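Local coordinates for ABC-type transport system, sugar-family extracellular solute-binding protein (Peptoclostridium difficile 630, PDB 6HNI), which binds tyrosine as the extracellular substrate-binding lipoprotein of an ABC transport system, probably delivering it for uptake, and also has adhesive properties, at residues Ser228-Pro237 with Asp296-Glu304. The protein carries 1 engineered substitution. Numbering follows the deposited sequence.
Sequences SKIATENKIP and DILKALGME
L301 reaches across to K235 and P237, just past the end of helix 224-233, where two helices of one lobe of this periplasmic-binding-protein fold run side by side and both end in Schellman motifs, turning at K235 and G302. The segments 228-233 and 296-300 point roughly the same way, 30° apart, with axes 10.8 Å from each other. From CB, the L301 side chain sets out with CG anti to its own carbonyl carbon (chi1 -65°) and then forks at CG. CD2 lies against the K235 backbone, 3.7 Å from K235 CA, and also comes near the carbonyl O of T232; CD1 turns to P237, 4.2 Å from P237 CA. On the same side of the proline ring, P237 CG meets the methyl M303 CE, while F151 of helix 148-151 also touches M303.

T232 faces the second helix, its methyl CG2 standing 3.8 Å from A300 CB. Its hydroxyl OG1 donates back to S228 O over 2.7 Å, on the opposite face of that carbonyl from T232 N. S228 OG is hydrogen-bonded to G249 O in the same lobe. I297, bent at chi2 (-59°), brings CD1 to both hydroxyls, 3.6 Å from S228 OG and 3.9 Å from T232 OG1.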
ATOM      1  N   SER A 228      11.805  -3.338 -12.025  1.00 15.01           N
ATOM      2  CA  SER A 228      11.259  -3.891 -13.254  1.00 14.95           C
ATOM      3  C   SER A 228      12.323  -4.039 -14.360  1.00 14.68           C
ATOM      4  O   SER A 228      12.428  -5.085 -15.007  1.00 16.68           O
ATOM      5  CB  SER A 228      10.097  -3.016 -13.779  1.00 16.89           C
ATOM      6  OG  SER A 228       9.711  -3.412 -15.093  1.00 18.58           O
ATOM      7  N   LYS A 229      13.087  -2.988 -14.576  1.00 14.96           N
ATOM      8  CA  LYS A 229      14.064  -2.962 -15.649  1.00 15.83           C
ATOM      9  C   LYS A 229      15.091  -4.091 -15.449  1.00 14.45           C
ATOM     10  O   LYS A 229      15.372  -4.873 -16.372  1.00 18.13           O
ATOM     11  CB  LYS A 229      14.753  -1.585 -15.711  1.00 18.14           C
ATOM     12  CG  LYS A 229      15.570  -1.365 -16.943  1.00 20.60           C
ATOM     13  CD  LYS A 229      14.775  -0.951 -18.150  1.00 22.97           C
ATOM     14  CE  LYS A 229      15.738  -0.787 -19.316  1.00 26.48           C
ATOM     15  NZ  LYS A 229      15.035  -0.260 -20.502  1.00 34.95           N
ATOM     16  N   ILE A 230      15.646  -4.184 -14.245  1.00 13.62           N
ATOM     17  CA  ILE A 230      16.656  -5.212 -13.967  1.00 13.33           C
ATOM     18  C   ILE A 230      16.038  -6.625 -13.947  1.00 14.82           C
ATOM     19  O   ILE A 230      16.612  -7.601 -14.459  1.00 17.29           O
ATOM     20  CB  ILE A 230      17.416  -4.916 -12.655  1.00 13.99           C
ATOM     21  CG1 ILE A 230      18.236  -3.621 -12.822  1.00 16.37           C
ATOM     22  CG2 ILE A 230      18.353  -6.061 -12.269  1.00 14.65           C
ATOM     23  CD1 ILE A 230      18.734  -2.993 -11.560  1.00 16.60           C
ATOM     24  N   ALA A 231      14.865  -6.765 -13.346  1.00 14.21           N
ATOM     25  CA  ALA A 231      14.238  -8.084 -13.297  1.00 14.81           C
ATOM     26  C   ALA A 231      13.909  -8.610 -14.690  1.00 15.86           C
ATOM     27  O   ALA A 231      14.162  -9.788 -14.996  1.00 17.46           O
ATOM     28  CB  ALA A 231      12.976  -8.039 -12.448  1.00 14.69           C
ATOM     29  N   THR A 232      13.335  -7.750 -15.520  1.00 15.95           N
ATOM     30  CA  THR A 232      12.834  -8.126 -16.820  1.00 17.19           C
ATOM     31  C   THR A 232      14.002  -8.468 -17.753  1.00 17.20           C
ATOM     32  O   THR A 232      13.906  -9.399 -18.551  1.00 21.40           O
ATOM     33  CB  THR A 232      11.917  -7.033 -17.411  1.00 18.66           C
ATOM     34  OG1 THR A 232      10.887  -6.761 -16.464  1.00 20.65           O
ATOM     35  CG2 THR A 232      11.259  -7.489 -18.691  1.00 20.59           C
ATOM     36  N   GLU A 233      15.095  -7.722 -17.651  1.00 18.12           N
ATOM     37  CA  GLU A 233      16.333  -8.027 -18.413  1.00 18.18           C
ATOM     38  C   GLU A 233      16.895  -9.425 -18.116  1.00 17.58           C
ATOM     39  O   GLU A 233      17.415 -10.085 -18.999  1.00 23.51           O
ATOM     40  CB  GLU A 233      17.412  -6.956 -18.159  1.00 22.83           C
ATOM     41  CG  GLU A 233      17.195  -5.725 -19.017  1.00 29.05           C
ATOM     42  CD  GLU A 233      18.330  -4.716 -19.039  1.00 38.40           C
ATOM     43  OE1 GLU A 233      19.383  -4.946 -18.410  1.00 40.05           O
ATOM     44  OE2 GLU A 233      18.147  -3.668 -19.709  1.00 44.58           O
ATOM     45  N   ASN A 234      16.685  -9.840 -16.859  1.00 17.37           N
ATOM     46  CA  ASN A 234      17.057 -11.140 -16.305  1.00 16.22           C
ATOM     47  C   ASN A 234      15.968 -12.217 -16.379  1.00 15.26           C
ATOM     48  O   ASN A 234      16.128 -13.315 -15.857  1.00 18.65           O
ATOM     49  CB  ASN A 234      17.668 -10.934 -14.914  1.00 19.64           C
ATOM     50  CG  ASN A 234      19.044 -10.270 -15.006  1.00 18.22           C
ATOM     51  OD1 ASN A 234      19.989 -10.910 -15.443  1.00 20.08           O
ATOM     52  ND2 ASN A 234      19.147  -8.983 -14.694  1.00 17.51           N
ATOM     53  N   LYS A 235      14.835 -11.881 -17.042  1.00 18.52           N
ATOM     54  CA  LYS A 235      13.726 -12.818 -17.290  1.00 18.61           C
ATOM     55  C   LYS A 235      13.094 -13.348 -15.992  1.00 17.40           C
ATOM     56  O   LYS A 235      12.608 -14.463 -15.946  1.00 20.25           O
ATOM     57  CB  LYS A 235      14.153 -13.982 -18.224  1.00 20.56           C
ATOM     58  CG  LYS A 235      14.786 -13.537 -19.518  1.00 25.32           C
ATOM     59  CD  LYS A 235      13.878 -12.749 -20.430  1.00 32.46           C
ATOM     60  CE  LYS A 235      14.716 -12.195 -21.576  1.00 39.79           C
ATOM     61  NZ  LYS A 235      13.959 -12.214 -22.847  1.00 49.74           N
ATOM     62  N   ILE A 236      13.086 -12.507 -14.949  1.00 15.35           N
ATOM     63  CA  ILE A 236      12.468 -12.832 -13.651  0.50 14.84           C
ATOM     64  C   ILE A 236      11.069 -12.214 -13.619  1.00 15.13           C
ATOM     65  O   ILE A 236      10.965 -10.983 -13.672  1.00 16.20           O
ATOM     66  CB  ILE A 236      13.296 -12.285 -12.451  0.50 15.50           C
ATOM     67  CG1 ILE A 236      14.751 -12.832 -12.456  0.50 16.09           C
ATOM     68  CG2 ILE A 236      12.655 -12.650 -11.103  0.50 17.73           C
ATOM     69  CD1 ILE A 236      15.644 -12.168 -11.418  0.50 17.35           C
ATOM     70  N   PRO A 237      10.010 -13.064 -13.531  1.00 13.78           N
ATOM     71  CA  PRO A 237       8.637 -12.501 -13.322  1.00 14.51           C
ATOM     72  C   PRO A 237       8.544 -11.865 -11.950  1.00 14.51           C
ATOM     73  O   PRO A 237       9.029 -12.399 -10.944  1.00 15.42           O
ATOM     74  CB  PRO A 237       7.727 -13.718 -13.440  1.00 15.91           C
ATOM     75  CG  PRO A 237       8.582 -14.871 -13.877  1.00 18.87           C
ATOM     76  CD  PRO A 237      10.007 -14.541 -13.629  1.00 15.15           C
ATOM     77  N   ASP A 296       3.018  -5.236 -21.586  1.00 20.75           N
ATOM     78  CA  ASP A 296       4.335  -4.907 -22.157  1.00 22.53           C
ATOM     79  C   ASP A 296       5.389  -5.809 -21.525  1.00 19.57           C
ATOM     80  O   ASP A 296       6.272  -6.340 -22.198  1.00 22.33           O
ATOM     81  CB  ASP A 296       4.739  -3.450 -21.871  1.00 24.72           C
ATOM     82  CG  ASP A 296       3.861  -2.438 -22.577  1.00 29.20           C
ATOM     83  OD1 ASP A 296       3.572  -2.702 -23.762  1.00 38.57           O
ATOM     84  OD2 ASP A 296       3.483  -1.395 -21.960  1.00 36.64           O
ATOM     85  N   ILE A 297       5.287  -5.980 -20.218  1.00 17.93           N
ATOM     86  CA  ILE A 297       6.195  -6.876 -19.467  1.00 18.25           C
ATOM     87  C   ILE A 297       5.954  -8.334 -19.856  1.00 19.12           C
ATOM     88  O   ILE A 297       6.910  -9.069 -20.056  1.00 19.12           O
ATOM     89  CB  ILE A 297       6.050  -6.675 -17.929  1.00 16.83           C
ATOM     90  CG1 ILE A 297       6.418  -5.253 -17.519  1.00 17.55           C
ATOM     91  CG2 ILE A 297       6.904  -7.641 -17.134  1.00 15.70           C
ATOM     92  CD1 ILE A 297       7.819  -4.794 -17.862  1.00 18.62           C
ATOM     93  N   LEU A 298       4.690  -8.729 -20.023  1.00 19.56           N
ATOM     94  CA  LEU A 298       4.327 -10.070 -20.466  1.00 19.23           C
ATOM     95  C   LEU A 298       5.030 -10.408 -21.790  1.00 22.07           C
ATOM     96  O   LEU A 298       5.624 -11.471 -21.929  1.00 22.88           O
ATOM     97  CB  LEU A 298       2.834 -10.197 -20.679  1.00 21.69           C
ATOM     98  CG  LEU A 298       2.274 -11.585 -20.972  1.00 22.86           C
ATOM     99  CD1 LEU A 298       2.304 -12.476 -19.752  1.00 22.85           C
ATOM    100  CD2 LEU A 298       0.860 -11.440 -21.469  1.00 23.73           C
ATOM    101  N   LYS A 299       4.951  -9.478 -22.744  1.00 21.14           N
ATOM    102  CA  LYS A 299       5.559  -9.656 -24.045  1.00 22.81           C
ATOM    103  C   LYS A 299       7.087  -9.666 -23.934  1.00 24.07           C
ATOM    104  O   LYS A 299       7.747 -10.494 -24.575  1.00 26.05           O
ATOM    105  CB  LYS A 299       5.097  -8.565 -25.021  1.00 22.98           C
ATOM    106  CG  LYS A 299       5.710  -8.710 -26.411  1.00 28.10           C
ATOM    107  CD  LYS A 299       5.211  -7.627 -27.342  1.00 36.22           C
ATOM    108  CE  LYS A 299       6.107  -7.534 -28.562  1.00 42.52           C
ATOM    109  NZ  LYS A 299       5.640  -6.452 -29.465  1.00 52.66           N
ATOM    110  N   ALA A 300       7.662  -8.777 -23.137  1.00 22.80           N
ATOM    111  CA  ALA A 300       9.124  -8.760 -22.936  1.00 23.55           C
ATOM    112  C   ALA A 300       9.653 -10.077 -22.362  1.00 21.82           C
ATOM    113  O   ALA A 300      10.789 -10.474 -22.664  1.00 25.20           O
ATOM    114  CB  ALA A 300       9.539  -7.600 -22.048  1.00 22.88           C
ATOM    115  N   LEU A 301       8.849 -10.768 -21.548  1.00 21.11           N
ATOM    116  CA  LEU A 301       9.229 -12.085 -20.988  1.00 22.28           C
ATOM    117  C   LEU A 301       8.974 -13.262 -21.950  1.00 24.88           C
ATOM    118  O   LEU A 301       9.240 -14.412 -21.605  1.00 28.18           O
ATOM    119  CB  LEU A 301       8.502 -12.321 -19.654  1.00 20.52           C
ATOM    120  CG  LEU A 301       8.885 -11.348 -18.519  1.00 20.18           C
ATOM    121  CD1 LEU A 301       8.008 -11.596 -17.340  1.00 20.30           C
ATOM    122  CD2 LEU A 301      10.321 -11.544 -18.028  1.00 20.51           C
ATOM    123  N   GLY A 302       8.415 -12.960 -23.117  1.00 27.14           N
ATOM    124  CA  GLY A 302       8.084 -13.932 -24.136  1.00 28.15           C
ATOM    125  C   GLY A 302       6.878 -14.771 -23.784  1.00 28.59           C
ATOM    126  O   GLY A 302       6.763 -15.891 -24.267  1.00 32.58           O
ATOM    127  N   MET A 303       5.983 -14.252 -22.948  1.00 27.49           N
ATOM    128  CA  MET A 303       4.808 -15.003 -22.536  1.00 27.61           C
ATOM    129  C   MET A 303       3.574 -14.692 -23.380  1.00 30.81           C
ATOM    130  O   MET A 303       3.426 -13.590 -23.933  1.00 32.70           O
ATOM    131  CB  MET A 303       4.527 -14.716 -21.067  1.00 23.74           C
ATOM    132  CG  MET A 303       5.635 -15.203 -20.132  1.00 24.27           C
ATOM    133  SD  MET A 303       5.211 -14.680 -18.446  1.00 26.78           S
ATOM    134  CE  MET A 303       6.608 -15.340 -17.557  1.00 24.37           C
ATOM    135  N   GLU A 304       2.678 -15.673 -23.456  1.00 32.64           N
ATOM    136  CA  GLU A 304       1.382 -15.519 -24.114  1.00 37.40           C
ATOM    137  C   GLU A 304       0.337 -15.028 -23.114  1.00 36.67           C
ATOM    138  O   GLU A 304       0.444 -15.285 -21.904  1.00 33.10           O
ATOM    139  CB  GLU A 304       0.916 -16.854 -24.708  1.00 42.04           C
ATOM    140  CG  GLU A 304       1.771 -17.377 -25.850  1.00 50.79           C
ATOM    141  CD  GLU A 304       1.751 -16.478 -27.082  1.00 55.96           C
ATOM    142  OE1 GLU A 304       2.800 -16.375 -27.757  1.00 64.12           O
ATOM    143  OE2 GLU A 304       0.694 -15.871 -27.382  1.00 65.78           O
TER